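Local coordinates for thioredoxin-like protein (Parabacteroides distasonis, PDB 4FO5) that is of unknown function but has the thioredoxin fold of the AhpC/TSA family, whose members are typically thiol-dependent oxidoreductases, at residues 39-44 / 113-118; 68-73 / 92-97. All coordinates share one frame; numbering follows the deposited sequence.

Contact 1 of 2, residues 39-44 / 113-118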
# COMPACT_ATOMS: atom_id res chain seq x y z
N PHE A 39 -1.62 -3.47 -1.77
CA PHE A 39 -1.55 -4.93 -1.64
C PHE A 39 -1.43 -5.52 -3.00
O PHE A 39 -2.16 -5.13 -3.92
CB PHE A 39 -2.78 -5.49 -0.91
CG PHE A 39 -2.86 -5.02 0.52
CD1 PHE A 39 -2.14 -5.65 1.52
CD2 PHE A 39 -3.60 -3.88 0.85
CE1 PHE A 39 -2.21 -5.21 2.85
CE2 PHE A 39 -3.69 -3.45 2.18
CZ PHE A 39 -2.98 -4.11 3.16
N TRP A 40 -0.52 -6.48 -3.15
CA TRP A 40 -0.28 -7.17 -4.41
C TRP A 40 0.34 -8.54 -4.13
O TRP A 40 0.69 -8.84 -2.99
CB TRP A 40 0.66 -6.32 -5.32
CG TRP A 40 2.06 -6.24 -4.79
CD1 TRP A 40 2.48 -5.51 -3.72
CD2 TRP A 40 3.20 -6.98 -5.25
NE1 TRP A 40 3.82 -5.72 -3.51
CE2 TRP A 40 4.29 -6.63 -4.42
CE3 TRP A 40 3.40 -7.91 -6.28
CZ2 TRP A 40 5.57 -7.18 -4.59
CZ3 TRP A 40 4.67 -8.46 -6.44
CH2 TRP A 40 5.74 -8.08 -5.61
N ALA A 41 0.49 -9.35 -5.17
CA ALA A 41 1.15 -10.65 -5.13
C ALA A 41 1.62 -10.99 -6.53
O ALA A 41 0.94 -10.64 -7.49
CB ALA A 41 0.22 -11.73 -4.60
N ALA A 42 2.79 -11.66 -6.65
CA ALA A 42 3.34 -12.09 -7.94
C ALA A 42 2.34 -12.99 -8.70
O ALA A 42 2.29 -12.92 -9.92
CB ALA A 42 4.65 -12.83 -7.73
N TYR A 43 1.49 -13.76 -7.96
CA TYR A 43 0.46 -14.64 -8.56
C TYR A 43 -0.75 -13.85 -9.13
O TYR A 43 -1.62 -14.45 -9.75
CB TYR A 43 -0.01 -15.72 -7.56
CG TYR A 43 -0.77 -15.23 -6.34
CD1 TYR A 43 -2.09 -14.81 -6.44
CD2 TYR A 43 -0.20 -15.31 -5.07
CE1 TYR A 43 -2.82 -14.42 -5.31
CE2 TYR A 43 -0.91 -14.92 -3.93
CZ TYR A 43 -2.22 -14.46 -4.06
OH TYR A 43 -2.92 -14.05 -2.95
N ASP A 44 -0.83 -12.52 -8.90
CA ASP A 44 -1.90 -11.69 -9.47
C ASP A 44 -1.21 -10.68 -10.36
O ASP A 44 -0.65 -9.68 -9.89
CB ASP A 44 -2.77 -11.03 -8.39
CG ASP A 44 -3.99 -10.31 -8.94
OD1 ASP A 44 -3.83 -9.22 -9.54
OD2 ASP A 44 -5.12 -10.80 -8.73
N LYS A 113 -11.82 -9.95 -1.65
CA LYS A 113 -12.57 -9.18 -2.64
C LYS A 113 -11.62 -8.65 -3.74
O LYS A 113 -12.08 -8.09 -4.74
CB LYS A 113 -13.35 -8.04 -1.97
CG LYS A 113 -14.64 -8.52 -1.30
CD LYS A 113 -15.55 -7.36 -0.95
CE LYS A 113 -16.76 -7.80 -0.17
NZ LYS A 113 -17.44 -6.66 0.50
N GLY A 114 -10.32 -8.87 -3.55
CA GLY A 114 -9.29 -8.48 -4.50
C GLY A 114 -8.24 -7.55 -3.92
O GLY A 114 -8.47 -6.87 -2.91
N PHE A 115 -7.06 -7.52 -4.57
CA PHE A 115 -5.96 -6.66 -4.20
C PHE A 115 -6.35 -5.22 -4.47
O PHE A 115 -6.94 -4.92 -5.50
CB PHE A 115 -4.68 -7.06 -4.93
CG PHE A 115 -4.16 -8.36 -4.40
CD1 PHE A 115 -3.83 -8.51 -3.06
CD2 PHE A 115 -4.01 -9.46 -5.24
CE1 PHE A 115 -3.35 -9.72 -2.57
CE2 PHE A 115 -3.51 -10.66 -4.75
CZ PHE A 115 -3.19 -10.79 -3.41
N LYS A 116 -6.08 -4.36 -3.51
CA LYS A 116 -6.52 -2.99 -3.48
C LYS A 116 -5.40 -2.09 -2.95
O LYS A 116 -4.42 -2.58 -2.39
CB LYS A 116 -7.74 -2.98 -2.50
CG LYS A 116 -8.68 -1.78 -2.52
CD LYS A 116 -10.03 -2.15 -1.89
CE LYS A 116 -10.94 -0.96 -1.71
NZ LYS A 116 -12.09 -1.28 -0.81
N ASN A 117 -5.55 -0.77 -3.13
CA ASN A 117 -4.66 0.23 -2.58
C ASN A 117 -5.52 1.28 -1.85
O ASN A 117 -6.73 1.40 -2.10
CB ASN A 117 -3.72 0.86 -3.62
CG ASN A 117 -4.31 1.90 -4.56
OD1 ASN A 117 -5.09 2.79 -4.19
ND2 ASN A 117 -3.82 1.88 -5.78
N PHE A 118 -4.90 1.99 -0.93
CA PHE A 118 -5.56 3.00 -0.12
C PHE A 118 -4.64 4.18 0.09
O PHE A 118 -3.47 4.00 0.42
CB PHE A 118 -5.95 2.42 1.27
CG PHE A 118 -6.76 1.15 1.24
CD1 PHE A 118 -6.14 -0.09 1.18
CD2 PHE A 118 -8.15 1.20 1.21
CE1 PHE A 118 -6.89 -1.26 1.09
CE2 PHE A 118 -8.90 0.02 1.17
CZ PHE A 118 -8.26 -1.20 1.13

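Contact 2 of 2, residues 68-73 / 92-97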
# COMPACT_ATOMS: atom_id res chain seq x y z
N MSE A 68 5.27 5.24 0.32
CA MSE A 68 4.64 4.08 -0.27
C MSE A 68 4.89 2.89 0.64
O MSE A 68 6.02 2.63 1.02
CB MSE A 68 5.21 3.83 -1.66
CG MSE A 68 4.93 2.43 -2.15
SE MSE A 68 4.20 2.53 -3.88
CE MSE A 68 2.57 1.63 -3.61
N CYS A 69 3.84 2.15 0.91
CA CYS A 69 3.88 0.93 1.68
C CYS A 69 3.23 -0.17 0.85
O CYS A 69 2.01 -0.29 0.84
CB CYS A 69 3.18 1.12 3.01
SG CYS A 69 3.28 -0.32 4.08
N SER A 70 4.04 -0.93 0.10
CA SER A 70 3.58 -2.02 -0.77
C SER A 70 3.75 -3.32 -0.07
O SER A 70 4.87 -3.66 0.29
CB SER A 70 4.37 -2.05 -2.08
OG SER A 70 4.07 -0.99 -2.96
N ILE A 71 2.68 -4.07 0.15
CA ILE A 71 2.80 -5.33 0.87
C ILE A 71 2.48 -6.50 -0.04
O ILE A 71 1.36 -6.59 -0.53
CB ILE A 71 1.90 -5.35 2.12
CG1 ILE A 71 2.15 -4.11 3.01
CG2 ILE A 71 2.09 -6.67 2.90
CD1 ILE A 71 1.15 -3.90 4.20
N SER A 72 3.47 -7.39 -0.27
CA SER A 72 3.29 -8.60 -1.07
C SER A 72 2.65 -9.67 -0.20
O SER A 72 3.07 -9.88 0.95
CB SER A 72 4.63 -9.09 -1.61
OG SER A 72 4.58 -10.46 -1.98
N MSE A 73 1.65 -10.36 -0.78
CA MSE A 73 0.90 -11.42 -0.11
C MSE A 73 1.33 -12.82 -0.61
O MSE A 73 0.66 -13.81 -0.32
CB MSE A 73 -0.62 -11.20 -0.26
CG MSE A 73 -1.10 -9.94 0.43
SE MSE A 73 -0.89 -10.12 2.36
CE MSE A 73 -0.86 -8.43 2.81
N SER A 92 12.97 0.13 -0.14
CA SER A 92 12.51 0.75 1.10
C SER A 92 10.96 0.76 1.19
O SER A 92 10.43 0.84 2.29
CB SER A 92 13.09 2.15 1.25
OG SER A 92 12.61 3.04 0.26
N THR A 93 10.27 0.65 0.06
CA THR A 93 8.79 0.68 -0.02
C THR A 93 8.12 -0.70 -0.23
O THR A 93 6.88 -0.78 -0.33
CB THR A 93 8.40 1.64 -1.15
OG1 THR A 93 8.76 1.08 -2.42
CG2 THR A 93 9.02 3.03 -0.98
N GLN A 94 8.92 -1.78 -0.28
CA GLN A 94 8.38 -3.11 -0.55
C GLN A 94 8.51 -3.98 0.68
O GLN A 94 9.59 -4.16 1.22
CB GLN A 94 9.09 -3.73 -1.76
CG GLN A 94 9.01 -2.86 -3.05
CD GLN A 94 7.60 -2.66 -3.54
OE1 GLN A 94 6.84 -3.61 -3.71
NE2 GLN A 94 7.23 -1.42 -3.83
N PHE A 95 7.35 -4.48 1.15
CA PHE A 95 7.25 -5.29 2.37
C PHE A 95 6.58 -6.59 2.05
O PHE A 95 5.84 -6.69 1.07
CB PHE A 95 6.47 -4.53 3.46
CG PHE A 95 7.08 -3.19 3.78
CD1 PHE A 95 6.77 -2.07 3.02
CD2 PHE A 95 7.96 -3.04 4.85
CE1 PHE A 95 7.36 -0.82 3.30
CE2 PHE A 95 8.53 -1.80 5.15
CZ PHE A 95 8.24 -0.70 4.36
N HIS A 96 6.84 -7.58 2.87
CA HIS A 96 6.37 -8.92 2.67
C HIS A 96 5.66 -9.48 3.89
O HIS A 96 6.25 -9.55 4.96
CB HIS A 96 7.56 -9.82 2.31
CG HIS A 96 7.19 -11.25 2.09
ND1 HIS A 96 7.77 -12.26 2.82
CD2 HIS A 96 6.26 -11.78 1.26
CE1 HIS A 96 7.20 -13.37 2.40
NE2 HIS A 96 6.28 -13.13 1.47
N GLU A 97 4.41 -9.90 3.70
CA GLU A 97 3.62 -10.60 4.71
C GLU A 97 3.71 -12.09 4.31
O GLU A 97 3.11 -12.51 3.31
CB GLU A 97 2.18 -10.07 4.81
CG GLU A 97 1.26 -10.86 5.74
CD GLU A 97 1.58 -10.81 7.22
OE1 GLU A 97 2.61 -11.40 7.63
OE2 GLU A 97 0.77 -10.25 7.99
O HOH W 1 7.86 3.11 2.98

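Contact 1 of 2, residues 39-44 / 113-118
F115 packs against W40, A41, Y43 and D44 at the site that in thioredoxins holds the redox motif, a useful example of a familiar fold keeping its framework while the residues, and here the peptide geometry, change. By sequence, D44 and S47 fall where a CXXC motif has its cysteines, and F115 probably takes the place of the usual cis-proline, although the peptide from G114 is trans. With CG anti to its own carbonyl carbon (chi1 -71°), the F115 ring lies across the 39-44 backbone, one face over the W40 carbonyl carbon and, nearer the rim, over A41 N. Its CB sits 3.3 Å from F39 O. Three side chains meet the rest of the ring. A41 CB lies 3.7 Å from F115 CZ, and Y43 OH comes to 3.3 Å from the same CZ at the ring edge. D44 CB lies against the CD2/CE2 edge, 3.7 Å from F115 CD2. The Y43 and F115 planes are inclined at 53°, an oblique pairing. Y43 CG stands between its backbone N and carbonyl carbon (chi1 66°), and one face of the ring has A41 CB above it, offset toward the rim. A type I turn from A41 to D44, closed by D44 N to A41 O at 2.9 Å, brings these residues round, and D44 caps the helix that follows. At the other end F39 N donates a nearly straight hydrogen bond of 3.0 Å to K116 O, while F39 CE2 meets F118 CE1. Around this join, Y109 meets both the F39 and F118 rings, R50 of helix 45-58 touches F115, and W40 points away from the 113-118 segment to pack between helices 45-58 and 77-87.

Contact 2 of 2, residues 68-73 / 92-97
S70 and Q94 pair across two parallel strands, 66-72 and the short edge strand 94-96, which with helix 77-87 form a beta-alpha-beta unit of the thioredoxin fold. Four backbone hydrogen bonds join the segments in the parallel pattern, S70 bonding through its N to T93 O and through its O to F95 N at 2.7 Å, and S72 likewise to F95 O and E97 N. The tight part faces helices 45-58 and 77-87, where S70, S72, Q94 and H96 project. The Q94 chain bends at chi2 (-63°), bringing CD back beside S70 CB; OE1 lies 3.3 Å from that CB. Both ends of the amide have partners: NE2 donates to T93 OG1 at 3.3 Å, a hydroxyl also bonded to D90 O, and OE1 accepts from N51, whose OD1 also bonds S70 OG. An alanine in place of Q94 would probably leave N51 ND2 and T93 OG1 without these partners and open a gap beside S70 CB. Further along, S72 OG and H96 NE2 both bond to D74, through its carboxylate and its backbone oxygen respectively. The opposite face, with I71 and F95, is looser toward the strand edge. F95 is partly exposed, S70 O lying in plane at the edge of its ring, while C69 SG approaches obliquely, 4.7 Å from the ring centroid. E97 is poorly ordered, though its CB still meets I71 CG2 and, at 3.9 Å, the SE of selenomethionine M73. Toward the start of the segments, selenomethionine M68 crosses T93 at about a right angle, its CG 3.7 Å from T93 CB. A water lies at this end, donating a 2.7 Å hydrogen bond to M68 O and a weak one to S92 O.

Overall arrangement
Contact 2 is nested within the loop that contact 1 closes, the chain running through 39-44, 68-73, 92-97 and then 113-118. Their centres lie about 11 Å apart in one mixed sheet, in which strands 34-40 and 66-72 are neighbours, so the two join directly: W40 O lies 2.9 Å from M73 N, a probable hydrogen bond, and F39 CD1 packs 3.3 Å from M73 CE. Helix 45-58 serves both, N51 touching W40 while bonding S70 and Q94. Together the contacts carry the sheet from its edge strand 94-96 across to antiparallel strand 117-120, illustrating how a thioredoxin fold sets the loop at the redox-motif position beside the end of its central strand.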